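Local coordinates for protein 4-diphosphocytidyl-2C-methyl-D-erythritol synthase (Neisseria gonorrhoeae, PDB 1VGW) that probably catalyses the transfer of a cytidylyl group from CTP to 2-C-methyl-D-erythritol 4-phosphate, a step of isoprenoid biosynthesis by the DXP pathway, at residues Lys6-Ile11 with Val50-Val55. Sequence-based numbering, arbitrary orientation.
Sequences KNIALI and VDLTVV
The carboxylate of D51 overlaps the beginning of segment 6-11 from its edge, where OD2 accepts a nearly straight bond from the backbone N of N7 at 2.7 Å and lies against CB of K6 and CB of N7. CG of D51, anti to its carbonyl carbon (chi1 -53°), lies beside its own backbone N, which donates to N7 O at 2.8 Å. N7 is thus held through both its N-H and its C=O by this one residue, at the exposed end of the pair. Beyond it the strands run parallel, with N-to-C directions 16° apart. A9 sits between two bonds, its N donating to L52 O at 3.0 Å and its O accepting from V54 N at 2.9 Å, and I11 N then turns to V54 O. On one face, I8 and L52 run next to each other in the same direction, with CG2 of I8 4.0 Å from CD2 of L52, while CD1 of L10 approaches CB of V54. The other face carries A9, T53, I11 and V55; there CB of A9 is 4.0 Å from OG1 of T53, and CG2 of I11 loosely contacts CG1 of V55. Helix 36-45, part of the right-handed crossover joining these parallel strands in the Rossmann-like GT-A core, packs on this second face through V40, L41 and F44. Helix 84-98 covers the first with V92 and L95, and within the sheet strand 106-109 flanks 7-12 while strand 75-77 borders 52-56.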
loop_
_atom_site.group_PDB
_atom_site.type_symbol
_atom_site.label_atom_id
_atom_site.label_comp_id
_atom_site.label_asym_id
_atom_site.label_seq_id
_atom_site.Cartn_x
_atom_site.Cartn_y
_atom_site.Cartn_z
ATOM N N LYS B 6 26.393 7.842 -17.359
ATOM C CA LYS B 6 25.707 6.578 -17.521
ATOM C C LYS B 6 24.655 6.235 -16.474
ATOM O O LYS B 6 24.750 6.610 -15.299
ATOM C CB LYS B 6 26.739 5.428 -17.522
ATOM C CG LYS B 6 27.641 5.413 -18.747
ATOM C CD LYS B 6 28.790 4.430 -18.435
ATOM C CE LYS B 6 29.916 4.535 -19.456
ATOM N NZ LYS B 6 31.189 3.964 -18.857
ATOM N N ASN B 7 23.725 5.377 -16.915
ATOM C CA ASN B 7 22.648 4.865 -16.039
ATOM C C ASN B 7 22.807 3.349 -15.889
ATOM O O ASN B 7 22.613 2.641 -16.905
ATOM C CB ASN B 7 21.305 5.183 -16.683
ATOM C CG ASN B 7 20.964 6.651 -16.498
ATOM O OD1 ASN B 7 21.053 7.139 -15.364
ATOM N ND2 ASN B 7 20.568 7.297 -17.572
ATOM N N ILE B 8 23.209 2.892 -14.715
ATOM C CA ILE B 8 23.440 1.474 -14.470
ATOM C C ILE B 8 22.505 0.832 -13.448
ATOM O O ILE B 8 22.498 1.198 -12.255
ATOM C CB ILE B 8 24.896 1.257 -13.998
ATOM C CG1 ILE B 8 25.898 1.878 -15.003
ATOM C CG2 ILE B 8 25.240 -0.200 -13.786
ATOM C CD1 ILE B 8 27.260 2.082 -14.371
ATOM N N ALA B 9 21.742 -0.186 -13.838
ATOM C CA ALA B 9 20.833 -0.877 -12.891
ATOM C C ALA B 9 21.561 -1.901 -12.046
ATOM O O ALA B 9 22.415 -2.664 -12.578
ATOM C CB ALA B 9 19.691 -1.575 -13.614
ATOM N N LEU B 10 21.324 -1.884 -10.734
ATOM C CA LEU B 10 21.991 -2.905 -9.867
ATOM C C LEU B 10 20.878 -3.624 -9.070
ATOM O O LEU B 10 20.018 -3.018 -8.415
ATOM C CB LEU B 10 23.036 -2.294 -8.976
ATOM C CG LEU B 10 23.739 -3.060 -7.903
ATOM C CD1 LEU B 10 24.668 -4.130 -8.484
ATOM C CD2 LEU B 10 24.598 -2.175 -6.968
ATOM N N ILE B 11 20.854 -4.941 -9.181
ATOM C CA ILE B 11 19.783 -5.776 -8.577
ATOM C C ILE B 11 20.369 -6.811 -7.636
ATOM O O ILE B 11 21.057 -7.742 -8.054
ATOM C CB ILE B 11 19.034 -6.504 -9.744
ATOM C CG1 ILE B 11 18.254 -5.472 -10.583
ATOM C CG2 ILE B 11 18.071 -7.568 -9.199
ATOM C CD1 ILE B 11 17.659 -6.015 -11.840
ATOM N N VAL B 50 18.866 3.123 -20.122
ATOM C CA VAL B 50 19.698 2.322 -19.211
ATOM C C VAL B 50 20.840 1.791 -20.034
ATOM O O VAL B 50 20.586 1.277 -21.117
ATOM C CB VAL B 50 18.866 1.196 -18.567
ATOM C CG1 VAL B 50 19.686 0.178 -17.774
ATOM C CG2 VAL B 50 17.837 1.832 -17.636
ATOM N N ASP B 51 22.068 1.894 -19.589
ATOM C CA ASP B 51 23.209 1.495 -20.394
ATOM C C ASP B 51 23.774 0.144 -20.011
ATOM O O ASP B 51 24.582 -0.425 -20.749
ATOM C CB ASP B 51 24.329 2.580 -20.199
ATOM C CG ASP B 51 23.778 3.959 -20.484
ATOM O OD1 ASP B 51 23.321 4.203 -21.627
ATOM O OD2 ASP B 51 23.678 4.794 -19.546
ATOM N N LEU B 52 23.462 -0.356 -18.818
ATOM C CA LEU B 52 23.980 -1.619 -18.352
ATOM C C LEU B 52 23.092 -2.112 -17.186
ATOM O O LEU B 52 22.409 -1.294 -16.536
ATOM C CB LEU B 52 25.424 -1.449 -17.865
ATOM C CG LEU B 52 26.173 -2.658 -17.348
ATOM C CD1 LEU B 52 26.726 -3.519 -18.490
ATOM C CD2 LEU B 52 27.318 -2.306 -16.421
ATOM N N THR B 53 23.101 -3.424 -16.995
ATOM C CA THR B 53 22.335 -4.069 -15.928
ATOM C C THR B 53 23.191 -5.147 -15.286
ATOM O O THR B 53 23.894 -5.908 -15.961
ATOM C CB THR B 53 21.019 -4.638 -16.459
ATOM O OG1 THR B 53 20.232 -3.565 -16.984
ATOM C CG2 THR B 53 20.242 -5.418 -15.435
ATOM N N VAL B 54 23.286 -5.110 -13.959
ATOM C CA VAL B 54 24.061 -6.088 -13.216
ATOM C C VAL B 54 23.166 -6.736 -12.126
ATOM O O VAL B 54 22.311 -6.024 -11.607
ATOM C CB VAL B 54 25.268 -5.465 -12.511
ATOM C CG1 VAL B 54 26.173 -6.512 -11.892
ATOM C CG2 VAL B 54 26.096 -4.617 -13.510
ATOM N N VAL B 55 23.342 -8.022 -11.903
ATOM C CA VAL B 55 22.610 -8.805 -10.916
ATOM C C VAL B 55 23.651 -9.461 -10.004
ATOM O O VAL B 55 24.601 -9.986 -10.597
ATOM C CB VAL B 55 21.795 -9.978 -11.517
ATOM C CG1 VAL B 55 20.961 -10.612 -10.375
ATOM C CG2 VAL B 55 20.864 -9.516 -12.618
#